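Local coordinates for protein halorhodopsin (Halobacterium salinarum, PDB 2JAF) that pumps chloride across the membrane of a halophilic archaeon, as a light-driven retinal protein of the bacteriorhodopsin family, at residues A[62-73]-A[242-250]; A[112-121]-A[134-145]. The protein carries 2 engineered substitutions. One frame throughout, in Å; residues are numbered along the deposited sequence.

Contact 1: residues A[62-73]-A[242-250]; sequences IWGATLMIPLVS and KYVFAFILL. With RET (retinal), chain G.
K242 reaches across from helix 227-255 to I69 and S73 of helix 58-82, and its chain is worth following to the end. The root is apolar: CB and CG rest against one methyl of I69, with K242 CG 3.7 Å from I69 CG2. CD passes alongside S73, 3.9 Å from its CB. A bend about the CD-CE bond (chi4 65°) ends an otherwise extended chain and directs NZ to retinal, where NZ is joined to C15 by a covalent bond of 1.3 Å, the Schiff-base linkage of the rhodopsin family. Right beside it, on the next residue, the hydroxyl OH of Y243 and S73 OG share a hydrogen bond of 2.7 Å, the serine oxygen lying near the plane of the tyrosine ring, at its edge.

Farther along the antiparallel pair, T66 is split between two jobs. With chi1 at -58° its OG1 lies beside the backbone N and bonds to I62 O, arriving on the face opposite the one used by T66 N, while CG2 is left to meet A246 CB at 3.5 Å. A serine in its place would probably leave a gap beside the A246 methyl, for lack of CG2. At the far end L250 lies alongside W63, CD1 of the leucine 3.5 Å from CD1 of the indole; the indole NE1 bonds to F47 O on helix 27-50. I69 and S73 flank the aliphatic part of the lysine, which probably limits its freedom and helps hold the Schiff base in place, while the S73-Y243 bond gives two buried hydroxyls a partner in each other.

Contact 2: residues A[112-121]-A[134-145]; sequences WALSTPMILL and LFTVIAADIGMC. With RET (retinal), chain G; PLM (palmitic acid), chain D; PLM (palmitic acid), chain B.
T116 and D141 cross obliquely between two neighbouring, antiparallel helices of the seven-helix microbial rhodopsin fold, 106-127 and 131-153. T116 OG1 lies 2.4 Å from D141 OD2, so short that the exact value is best treated as doubtful, and also 2.5 Å from W112 O; which of the two receives its proton is not settled. A chi1 of 52° sets the hydroxyl between the backbone N and the carbonyl carbon, and leaves CG2 anti to the carbonyl carbon, where it touches retinal, 3.6 Å from C13.

Beyond the threonine hydroxyl, carbon atoms flank the D141 carboxylate. P117 crosses it at about a right angle, with P117 CD 3.2 Å from D141 OD2, whereas L120 slants over the other oxygen, its CD1 3.5 Å from D141 OD1. W207 of helix 193-216 touches T116, L120 and D141 as well. C145 fills in beside the threonine, its SG near T116 OG1 and the backbone of W112.

Toward the chromophore, the W112 indole lays one face against the polyene at C12, and from helix 131-153 M144 brings CE to 3.7 Å from retinal C9. At the opposite end L121 and L134 cross methyl to methyl. Away from retinal, F135 meets F135 of both other subunits edge to face, placing this helix pair at the core of the trimer. Because P117 has no N-H to offer, the helix kinks there, and A113 O, buried and without a polar partner, lies 3.4 Å from CA of a palmitic acid chain.

How the contacts relate
Contacts 1 and 2 lie side by side in one seven-helix bundle, their centres about 15 Å apart. In chain order the segments run 62-73, 112-121, 134-145, 242-250, so the helix pair of contact 2 falls between the two partners of contact 1. They also touch directly: V72 packs on L114 and S115, F245 on I119, and K242 NZ comes within 3.6 Å of S115 OG. Both reach retinal, contact 1 through the covalent lysine and contact 2 along the polyene, so helices 106-127, 131-153 and 227-255 meet the chromophore directly, while 58-82 packs behind them on K242 and S115. Each also packs on the second subunit, so 106-127 and 131-153 serve both the retinal site and the trimer interface.

Contact 1: residues A[62-73]-A[242-250]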
loop_
_atom_site.group_PDB
_atom_site.type_symbol
_atom_site.label_atom_id
_atom_site.label_comp_id
_atom_site.label_asym_id
_atom_site.label_seq_id
_atom_site.Cartn_x
_atom_site.Cartn_y
_atom_site.Cartn_z
ATOM N N ILE A 62 -4.319 12.181 17.087
ATOM C CA ILE A 62 -3.957 13.097 16.014
ATOM C C ILE A 62 -2.500 13.503 16.209
ATOM O O ILE A 62 -1.783 13.769 15.246
ATOM C CB ILE A 62 -4.866 14.343 16.014
ATOM C CG1 ILE A 62 -6.316 13.920 15.758
ATOM C CG2 ILE A 62 -4.419 15.321 14.936
ATOM C CD1 ILE A 62 -7.317 15.057 15.835
ATOM N N TRP A 63 -2.067 13.538 17.465
ATOM C CA TRP A 63 -0.690 13.880 17.796
ATOM C C TRP A 63 0.262 12.864 17.159
ATOM O O TRP A 63 1.282 13.238 16.579
ATOM C CB TRP A 63 -0.493 13.877 19.314
ATOM C CG TRP A 63 0.931 14.073 19.737
ATOM C CD1 TRP A 63 1.726 15.152 19.474
ATOM C CD2 TRP A 63 1.728 13.166 20.510
ATOM N NE1 TRP A 63 2.967 14.975 20.039
ATOM C CE2 TRP A 63 2.996 13.765 20.681
ATOM C CE3 TRP A 63 1.493 11.906 21.077
ATOM C CZ2 TRP A 63 4.029 13.145 21.397
ATOM C CZ3 TRP A 63 2.521 11.287 21.789
ATOM C CH2 TRP A 63 3.772 11.911 21.942
ATOM N N GLY A 64 -0.081 11.583 17.276
ATOM C CA GLY A 64 0.748 10.533 16.709
ATOM C C GLY A 64 0.803 10.588 15.192
ATOM O O GLY A 64 1.873 10.460 14.593
ATOM N N ALA A 65 -0.354 10.769 14.568
ATOM C CA ALA A 65 -0.429 10.852 13.117
ATOM C C ALA A 65 0.400 12.038 12.644
ATOM O O ALA A 65 1.064 11.978 11.604
ATOM C CB ALA A 65 -1.876 11.018 12.678
ATOM N N THR A 66 0.368 13.114 13.420
ATOM C CA THR A 66 1.113 14.317 13.074
ATOM C C THR A 66 2.618 14.113 13.232
ATOM O O THR A 66 3.402 14.595 12.418
ATOM C CB THR A 66 0.663 15.510 13.939
ATOM O OG1 THR A 66 -0.745 15.720 13.755
ATOM C CG2 THR A 66 1.406 16.773 13.536
ATOM N N LEU A 67 3.014 13.391 14.277
ATOM C CA LEU A 67 4.424 13.115 14.534
ATOM C C LEU A 67 5.088 12.389 13.373
ATOM O O LEU A 67 6.272 12.583 13.094
ATOM C CB LEU A 67 4.580 12.256 15.795
ATOM C CG LEU A 67 4.619 12.987 17.136
ATOM C CD1 LEU A 67 4.653 11.972 18.272
ATOM C CD2 LEU A 67 5.851 13.888 17.183
ATOM N N MET A 68 4.323 11.545 12.698
ATOM C CA MET A 68 4.871 10.780 11.593
ATOM C C MET A 68 5.067 11.528 10.293
ATOM O O MET A 68 5.779 11.050 9.417
ATOM C CB MET A 68 4.019 9.556 11.344
ATOM C CG MET A 68 4.252 8.492 12.387
ATOM S SD MET A 68 3.547 6.986 11.817
ATOM C CE MET A 68 1.886 7.186 12.431
ATOM N N ILE A 69 4.438 12.689 10.157
ATOM C CA ILE A 69 4.606 13.461 8.936
ATOM C C ILE A 69 6.087 13.788 8.772
ATOM O O ILE A 69 6.665 13.529 7.717
ATOM C CB ILE A 69 3.743 14.745 8.964
ATOM C CG1 ILE A 69 2.264 14.351 8.878
ATOM C CG2 ILE A 69 4.131 15.673 7.812
ATOM C CD1 ILE A 69 1.285 15.480 9.145
ATOM N N PRO A 70 6.733 14.342 9.816
ATOM C CA PRO A 70 8.157 14.645 9.653
ATOM C C PRO A 70 9.025 13.385 9.689
ATOM O O PRO A 70 10.144 13.382 9.175
ATOM C CB PRO A 70 8.443 15.604 10.808
ATOM C CG PRO A 70 7.466 15.166 11.861
ATOM C CD PRO A 70 6.209 14.939 11.060
ATOM N N LEU A 71 8.506 12.314 10.289
ATOM C CA LEU A 71 9.242 11.051 10.350
ATOM C C LEU A 71 9.382 10.481 8.936
ATOM O O LEU A 71 10.465 10.054 8.535
ATOM C CB LEU A 71 8.520 10.048 11.248
ATOM C CG LEU A 71 8.741 10.234 12.750
ATOM C CD1 LEU A 71 7.809 9.317 13.529
ATOM C CD2 LEU A 71 10.199 9.934 13.080
ATOM N N VAL A 72 8.283 10.483 8.185
ATOM C CA VAL A 72 8.311 9.987 6.806
ATOM C C VAL A 72 9.176 10.925 5.962
ATOM O O VAL A 72 9.918 10.488 5.072
ATOM C CB VAL A 72 6.886 9.934 6.197
ATOM C CG1 VAL A 72 6.950 9.445 4.734
ATOM C CG2 VAL A 72 6.003 9.015 7.031
ATOM N N SER A 73 9.085 12.221 6.247
ATOM C CA SER A 73 9.862 13.215 5.514
ATOM C C SER A 73 11.368 12.974 5.651
ATOM O O SER A 73 12.091 12.986 4.657
ATOM C CB SER A 73 9.522 14.624 6.012
ATOM O OG SER A 73 10.206 15.610 5.260
ATOM N N LYS A 242 4.340 20.483 5.233
ATOM C CA LYS A 242 4.510 19.462 6.268
ATOM C C LYS A 242 4.805 19.988 7.669
ATOM O O LYS A 242 4.001 19.822 8.588
ATOM C CB LYS A 242 5.634 18.486 5.902
ATOM C CG LYS A 242 5.294 17.494 4.815
ATOM C CD LYS A 242 6.483 16.570 4.581
ATOM C CE LYS A 242 6.152 15.411 3.660
ATOM N NZ LYS A 242 5.819 15.845 2.311
ATOM N N TYR A 243 5.966 20.613 7.835
ATOM C CA TYR A 243 6.365 21.079 9.154
ATOM C C TYR A 243 5.495 22.196 9.711
ATOM O O TYR A 243 4.965 22.060 10.815
ATOM C CB TYR A 243 7.846 21.494 9.156
ATOM C CG TYR A 243 8.758 20.540 8.398
ATOM C CD1 TYR A 243 8.501 19.169 8.365
ATOM C CD2 TYR A 243 9.840 21.025 7.662
ATOM C CE1 TYR A 243 9.291 18.299 7.599
ATOM C CE2 TYR A 243 10.637 20.171 6.898
ATOM C CZ TYR A 243 10.353 18.813 6.866
ATOM O OH TYR A 243 11.088 17.985 6.050
ATOM N N VAL A 244 5.339 23.290 8.965
ATOM C CA VAL A 244 4.520 24.401 9.441
ATOM C C VAL A 244 3.073 23.948 9.562
ATOM O O VAL A 244 2.403 24.239 10.558
ATOM C CB VAL A 244 4.625 25.640 8.497
ATOM C CG1 VAL A 244 3.621 26.716 8.916
ATOM C CG2 VAL A 244 6.032 26.220 8.568
ATOM N N PHE A 245 2.599 23.208 8.562
ATOM C CA PHE A 245 1.234 22.699 8.569
ATOM C C PHE A 245 0.980 21.874 9.827
ATOM O O PHE A 245 -0.030 22.065 10.514
ATOM C CB PHE A 245 0.991 21.837 7.322
ATOM C CG PHE A 245 -0.313 21.089 7.340
ATOM C CD1 PHE A 245 -0.409 19.841 7.950
ATOM C CD2 PHE A 245 -1.448 21.633 6.750
ATOM C CE1 PHE A 245 -1.620 19.145 7.971
ATOM C CE2 PHE A 245 -2.660 20.945 6.766
ATOM C CZ PHE A 245 -2.745 19.700 7.377
ATOM N N ALA A 246 1.897 20.955 10.121
ATOM C CA ALA A 246 1.770 20.089 11.296
ATOM C C ALA A 246 1.814 20.899 12.585
ATOM O O ALA A 246 1.102 20.591 13.542
ATOM C CB ALA A 246 2.880 19.039 11.300
ATOM N N PHE A 247 2.647 21.934 12.612
ATOM C CA PHE A 247 2.756 22.780 13.799
ATOM C C PHE A 247 1.426 23.467 14.100
ATOM O O PHE A 247 0.953 23.470 15.236
ATOM C CB PHE A 247 3.832 23.850 13.604
ATOM C CG PHE A 247 3.924 24.819 14.753
ATOM C CD1 PHE A 247 4.458 24.418 15.974
ATOM C CD2 PHE A 247 3.426 26.113 14.630
ATOM C CE1 PHE A 247 4.495 25.292 17.062
ATOM C CE2 PHE A 247 3.458 26.997 15.711
ATOM C CZ PHE A 247 3.994 26.584 16.930
ATOM N N ILE A 248 0.833 24.063 13.071
ATOM C CA ILE A 248 -0.439 24.764 13.218
ATOM C C ILE A 248 -1.540 23.818 13.675
ATOM O O ILE A 248 -2.328 24.153 14.566
ATOM C CB ILE A 248 -0.849 25.425 11.886
ATOM C CG1 ILE A 248 0.147 26.537 11.542
ATOM C CG2 ILE A 248 -2.283 25.965 11.980
ATOM C CD1 ILE A 248 -0.046 27.143 10.165
ATOM N N LEU A 249 -1.593 22.636 13.061
ATOM C CA LEU A 249 -2.602 21.646 13.415
ATOM C C LEU A 249 -2.442 21.162 14.857
ATOM O O LEU A 249 -3.401 21.169 15.633
ATOM C CB LEU A 249 -2.532 20.465 12.439
ATOM C CG LEU A 249 -3.297 19.162 12.698
ATOM C CD1 LEU A 249 -4.652 19.425 13.327
ATOM C CD2 LEU A 249 -3.441 18.425 11.370
ATOM N N LEU A 250 -1.226 20.761 15.215
ATOM C CA LEU A 250 -0.950 20.256 16.553
ATOM C C LEU A 250 -1.182 21.298 17.649
ATOM O O LEU A 250 -1.763 20.992 18.695
ATOM C CB LEU A 250 0.489 19.737 16.618
ATOM C CG LEU A 250 0.898 19.002 17.896
ATOM C CD1 LEU A 250 -0.114 17.909 18.212
ATOM C CD2 LEU A 250 2.282 18.403 17.707
HETATM C C1 RET G . 2.926 15.669 -9.195
HETATM C C2 RET G . 3.048 15.556 -10.788
HETATM C C3 RET G . 1.784 15.079 -11.545
HETATM C C4 RET G . 0.558 16.067 -11.273
HETATM C C5 RET G . 0.287 16.384 -9.748
HETATM C C6 RET G . 1.423 16.209 -8.706
HETATM C C7 RET G . 1.078 16.425 -7.260
HETATM C C8 RET G . 1.780 16.240 -6.109
HETATM C C9 RET G . 1.379 16.723 -4.815
HETATM C C10 RET G . 2.387 16.472 -3.881
HETATM C C11 RET G . 2.320 16.839 -2.554
HETATM C C12 RET G . 3.416 16.595 -1.711
HETATM C C13 RET G . 3.406 16.875 -0.283
HETATM C C14 RET G . 4.619 16.486 0.356
HETATM C C15 RET G . 4.819 16.433 1.715
HETATM C C16 RET G . 3.210 14.207 -8.691
HETATM C C17 RET G . 4.113 16.666 -8.740
HETATM C C18 RET G . -1.116 16.872 -9.422
HETATM C C19 RET G . 0.016 17.591 -4.593
HETATM C C20 RET G . 2.219 17.555 0.424
#

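Contact 2: residues A[112-121]-A[134-145]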
loop_
_atom_site.group_PDB
_atom_site.type_symbol
_atom_site.label_atom_id
_atom_site.label_comp_id
_atom_site.label_asym_id
_atom_site.label_seq_id
_atom_site.Cartn_x
_atom_site.Cartn_y
_atom_site.Cartn_z
ATOM N N TRP A 112 5.965 10.368 -1.083
ATOM C CA TRP A 112 4.740 11.166 -0.962
ATOM C C TRP A 112 3.563 10.200 -0.805
ATOM O O TRP A 112 2.542 10.538 -0.200
ATOM C CB TRP A 112 4.491 12.032 -2.207
ATOM C CG TRP A 112 5.437 13.192 -2.393
ATOM C CD1 TRP A 112 6.231 13.765 -1.444
ATOM C CD2 TRP A 112 5.658 13.932 -3.603
ATOM N NE1 TRP A 112 6.941 14.814 -1.987
ATOM C CE2 TRP A 112 6.607 14.936 -3.312
ATOM C CE3 TRP A 112 5.147 13.840 -4.907
ATOM C CZ2 TRP A 112 7.060 15.844 -4.277
ATOM C CZ3 TRP A 112 5.598 14.744 -5.868
ATOM C CH2 TRP A 112 6.548 15.733 -5.545
ATOM N N ALA A 113 3.714 8.992 -1.357
ATOM C CA ALA A 113 2.668 7.975 -1.293
ATOM C C ALA A 113 2.379 7.523 0.137
ATOM O O ALA A 113 1.363 6.880 0.395
ATOM C CB ALA A 113 3.045 6.769 -2.171
ATOM N N LEU A 114 3.277 7.853 1.062
ATOM C CA LEU A 114 3.082 7.518 2.467
ATOM C C LEU A 114 2.842 8.787 3.293
ATOM O O LEU A 114 1.980 8.808 4.168
ATOM C CB LEU A 114 4.296 6.768 3.022
ATOM C CG LEU A 114 4.224 6.437 4.518
ATOM C CD1 LEU A 114 3.050 5.509 4.801
ATOM C CD2 LEU A 114 5.528 5.796 4.954
ATOM N N SER A 115 3.594 9.845 3.007
ATOM C CA SER A 115 3.437 11.089 3.754
ATOM C C SER A 115 2.140 11.846 3.466
ATOM O O SER A 115 1.535 12.390 4.393
ATOM C CB SER A 115 4.631 12.024 3.516
ATOM O OG SER A 115 4.696 12.466 2.169
ATOM N N THR A 116 1.697 11.897 2.210
ATOM C CA THR A 116 0.461 12.632 1.951
ATOM C C THR A 116 -0.739 11.928 2.574
ATOM O O THR A 116 -1.668 12.583 3.053
ATOM C CB THR A 116 0.249 12.967 0.433
ATOM O OG1 THR A 116 0.377 11.801 -0.385
ATOM C CG2 THR A 116 1.281 13.981 -0.008
ATOM N N PRO A 117 -0.741 10.583 2.590
ATOM C CA PRO A 117 -1.890 9.925 3.215
ATOM C C PRO A 117 -1.913 10.231 4.723
ATOM O O PRO A 117 -2.979 10.306 5.339
ATOM C CB PRO A 117 -1.641 8.448 2.911
ATOM C CG PRO A 117 -1.030 8.514 1.551
ATOM C CD PRO A 117 -0.022 9.641 1.712
ATOM N N MET A 118 -0.737 10.423 5.317
ATOM C CA MET A 118 -0.678 10.746 6.740
ATOM C C MET A 118 -1.185 12.161 7.002
ATOM O O MET A 118 -1.820 12.424 8.025
ATOM C CB MET A 118 0.742 10.570 7.279
ATOM C CG MET A 118 1.093 9.116 7.558
ATOM S SD MET A 118 -0.122 8.326 8.656
ATOM C CE MET A 118 -1.209 7.569 7.462
ATOM N N ILE A 119 -0.910 13.075 6.077
ATOM C CA ILE A 119 -1.397 14.446 6.215
ATOM C C ILE A 119 -2.923 14.394 6.170
ATOM O O ILE A 119 -3.605 15.027 6.983
ATOM C CB ILE A 119 -0.883 15.354 5.060
ATOM C CG1 ILE A 119 0.628 15.559 5.180
ATOM C CG2 ILE A 119 -1.607 16.706 5.081
ATOM C CD1 ILE A 119 1.240 16.363 4.021
ATOM N N LEU A 120 -3.454 13.629 5.218
ATOM C CA LEU A 120 -4.899 13.488 5.057
ATOM C C LEU A 120 -5.527 12.754 6.243
ATOM O O LEU A 120 -6.663 13.029 6.625
ATOM C CB LEU A 120 -5.208 12.760 3.741
ATOM C CG LEU A 120 -4.744 13.533 2.492
ATOM C CD1 LEU A 120 -4.874 12.674 1.238
ATOM C CD2 LEU A 120 -5.573 14.809 2.354
ATOM N N LEU A 121 -4.785 11.818 6.824
ATOM C CA LEU A 121 -5.282 11.082 7.981
ATOM C C LEU A 121 -5.436 12.055 9.151
ATOM O O LEU A 121 -6.463 12.073 9.830
ATOM C CB LEU A 121 -4.308 9.961 8.363
ATOM C CG LEU A 121 -4.649 9.217 9.660
ATOM C CD1 LEU A 121 -6.038 8.593 9.555
ATOM C CD2 LEU A 121 -3.597 8.160 9.932
ATOM N N LEU A 134 -12.638 8.752 4.076
ATOM C CA LEU A 134 -11.199 8.759 4.306
ATOM C C LEU A 134 -10.530 7.739 3.394
ATOM O O LEU A 134 -9.496 8.013 2.785
ATOM C CB LEU A 134 -10.897 8.430 5.768
ATOM C CG LEU A 134 -9.426 8.390 6.186
ATOM C CD1 LEU A 134 -8.795 9.765 6.017
ATOM C CD2 LEU A 134 -9.330 7.931 7.632
ATOM N N PHE A 135 -11.139 6.561 3.308
ATOM C CA PHE A 135 -10.640 5.470 2.477
ATOM C C PHE A 135 -10.500 5.887 1.015
ATOM O O PHE A 135 -9.457 5.692 0.387
ATOM C CB PHE A 135 -11.603 4.277 2.553
ATOM C CG PHE A 135 -11.121 3.148 3.420
ATOM C CD1 PHE A 135 -9.905 2.521 3.159
ATOM C CD2 PHE A 135 -11.902 2.680 4.475
ATOM C CE1 PHE A 135 -9.476 1.441 3.933
ATOM C CE2 PHE A 135 -11.483 1.602 5.255
ATOM C CZ PHE A 135 -10.268 0.981 4.983
ATOM N N THR A 136 -11.571 6.452 0.477
ATOM C CA THR A 136 -11.600 6.875 -0.914
ATOM C C THR A 136 -10.556 7.937 -1.209
ATOM O O THR A 136 -9.904 7.911 -2.256
ATOM C CB THR A 136 -12.983 7.432 -1.280
ATOM O OG1 THR A 136 -13.990 6.479 -0.921
ATOM C CG2 THR A 136 -13.066 7.699 -2.770
ATOM N N VAL A 137 -10.392 8.861 -0.272
ATOM C CA VAL A 137 -9.440 9.949 -0.437
ATOM C C VAL A 137 -7.994 9.475 -0.429
ATOM O O VAL A 137 -7.176 9.948 -1.223
ATOM C CB VAL A 137 -9.666 11.029 0.648
ATOM C CG1 VAL A 137 -8.598 12.107 0.555
ATOM C CG2 VAL A 137 -11.041 11.640 0.472
ATOM N N ILE A 138 -7.675 8.529 0.449
ATOM C CA ILE A 138 -6.313 8.013 0.520
ATOM C C ILE A 138 -5.974 7.241 -0.749
ATOM O O ILE A 138 -4.851 7.312 -1.255
ATOM C CB ILE A 138 -6.134 7.110 1.764
ATOM C CG1 ILE A 138 -6.287 7.968 3.030
ATOM C CG2 ILE A 138 -4.763 6.433 1.740
ATOM C CD1 ILE A 138 -6.093 7.221 4.329
ATOM N N ALA A 139 -6.955 6.515 -1.272
ATOM C CA ALA A 139 -6.747 5.750 -2.491
ATOM C C ALA A 139 -6.483 6.708 -3.643
ATOM O O ALA A 139 -5.596 6.476 -4.463
ATOM C CB ALA A 139 -7.969 4.898 -2.788
ATOM N N ALA A 140 -7.253 7.792 -3.696
ATOM C CA ALA A 140 -7.094 8.776 -4.759
ATOM C C ALA A 140 -5.731 9.424 -4.638
ATOM O O ALA A 140 -5.062 9.712 -5.637
ATOM C CB ALA A 140 -8.193 9.839 -4.663
ATOM N N ASP A 141 -5.318 9.651 -3.396
ATOM C CA ASP A 141 -4.037 10.272 -3.123
ATOM C C ASP A 141 -2.904 9.364 -3.582
ATOM O O ASP A 141 -1.940 9.815 -4.193
ATOM C CB ASP A 141 -3.912 10.557 -1.627
ATOM C CG ASP A 141 -2.673 11.356 -1.293
ATOM O OD1 ASP A 141 -2.671 12.586 -1.520
ATOM O OD2 ASP A 141 -1.699 10.746 -0.817
ATOM N N ILE A 142 -3.024 8.071 -3.287
ATOM C CA ILE A 142 -1.998 7.122 -3.692
ATOM C C ILE A 142 -1.918 7.092 -5.216
ATOM O O ILE A 142 -0.829 7.038 -5.782
ATOM C CB ILE A 142 -2.297 5.712 -3.121
ATOM C CG1 ILE A 142 -2.111 5.745 -1.595
ATOM C CG2 ILE A 142 -1.361 4.679 -3.735
ATOM C CD1 ILE A 142 -2.541 4.472 -0.877
ATOM N N GLY A 143 -3.072 7.147 -5.873
ATOM C CA GLY A 143 -3.096 7.154 -7.328
ATOM C C GLY A 143 -2.375 8.369 -7.888
ATOM O O GLY A 143 -1.634 8.271 -8.870
ATOM N N MET A 144 -2.586 9.525 -7.260
ATOM C CA MET A 144 -1.939 10.758 -7.704
ATOM C C MET A 144 -0.427 10.594 -7.615
ATOM O O MET A 144 0.313 10.932 -8.543
ATOM C CB MET A 144 -2.398 11.943 -6.828
ATOM C CG MET A 144 -1.651 13.262 -7.056
ATOM S SD MET A 144 -2.083 14.506 -5.798
ATOM C CE MET A 144 -1.044 13.958 -4.453
ATOM N N CYS A 145 0.034 10.047 -6.495
ATOM C CA CYS A 145 1.458 9.862 -6.285
ATOM C C CYS A 145 2.114 8.862 -7.227
ATOM O O CYS A 145 3.196 9.127 -7.747
ATOM C CB CYS A 145 1.722 9.439 -4.837
ATOM S SG CYS A 145 1.342 10.734 -3.649
HETATM C C1 RET G . 2.926 15.669 -9.195
HETATM C C2 RET G . 3.048 15.556 -10.788
HETATM C C3 RET G . 1.784 15.079 -11.545
HETATM C C4 RET G . 0.558 16.067 -11.273
HETATM C C5 RET G . 0.287 16.384 -9.748
HETATM C C6 RET G . 1.423 16.209 -8.706
HETATM C C7 RET G . 1.078 16.425 -7.260
HETATM C C8 RET G . 1.780 16.240 -6.109
HETATM C C9 RET G . 1.379 16.723 -4.815
HETATM C C10 RET G . 2.387 16.472 -3.881
HETATM C C11 RET G . 2.320 16.839 -2.554
HETATM C C12 RET G . 3.416 16.595 -1.711
HETATM C C13 RET G . 3.406 16.875 -0.283
HETATM C C14 RET G . 4.619 16.486 0.356
HETATM C C15 RET G . 4.819 16.433 1.715
HETATM C C16 RET G . 3.210 14.207 -8.691
HETATM C C17 RET G . 4.113 16.666 -8.740
HETATM C C18 RET G . -1.116 16.872 -9.422
HETATM C C19 RET G . 0.016 17.591 -4.593
HETATM C C20 RET G . 2.219 17.555 0.424
HETATM C C1 PLM D . 12.292 5.967 1.511
HETATM O O1 PLM D . 13.461 5.547 1.482
HETATM O O2 PLM D . 11.964 6.975 2.176
HETATM C C2 PLM D . 11.259 5.209 0.696
HETATM C C3 PLM D . 9.974 4.832 1.426
HETATM C C4 PLM D . 9.072 4.110 0.438
HETATM C C5 PLM D . 7.779 3.711 1.117
HETATM C C6 PLM D . 6.556 4.222 0.397
HETATM C C7 PLM D . 5.386 3.496 1.030
HETATM C C8 PLM D . 4.065 3.895 0.415
HETATM C C9 PLM D . 2.946 3.150 1.123
HETATM C CA PLM D . 1.597 3.494 0.522
HETATM C CB PLM D . 0.335 3.179 1.312
HETATM C CC PLM D . 0.153 3.878 2.650
HETATM C CD PLM D . -1.186 3.464 3.229
HETATM C CE PLM D . -1.437 4.148 4.573
HETATM C CF PLM D . -2.675 3.525 5.205
HETATM C CG PLM D . -2.977 4.179 6.544
HETATM C C1 PLM B . 0.693 2.488 -13.502
HETATM O O1 PLM B . 1.531 3.045 -14.232
HETATM O O2 PLM B . -0.524 2.455 -13.792
HETATM C C2 PLM B . 1.203 1.834 -12.230
HETATM C C3 PLM B . 0.455 2.188 -10.949
HETATM C C4 PLM B . 1.099 1.418 -9.806
HETATM C C5 PLM B . 0.391 1.738 -8.507
HETATM C C6 PLM B . -0.105 0.506 -7.791
HETATM C C7 PLM B . -0.507 0.981 -6.409
HETATM C C8 PLM B . -1.032 -0.144 -5.549
HETATM C C9 PLM B . -1.441 0.417 -4.198
HETATM C CA PLM B . -1.948 -0.680 -3.281
HETATM C CB PLM B . -2.763 -0.298 -2.054
HETATM C CC PLM B . -4.086 0.412 -2.284
HETATM C CD PLM B . -4.748 0.643 -0.938
HETATM C CE PLM B . -6.097 1.343 -1.102
HETATM C CF PLM B . -6.599 1.746 0.278
HETATM C CG PLM B . -7.948 2.441 0.173
#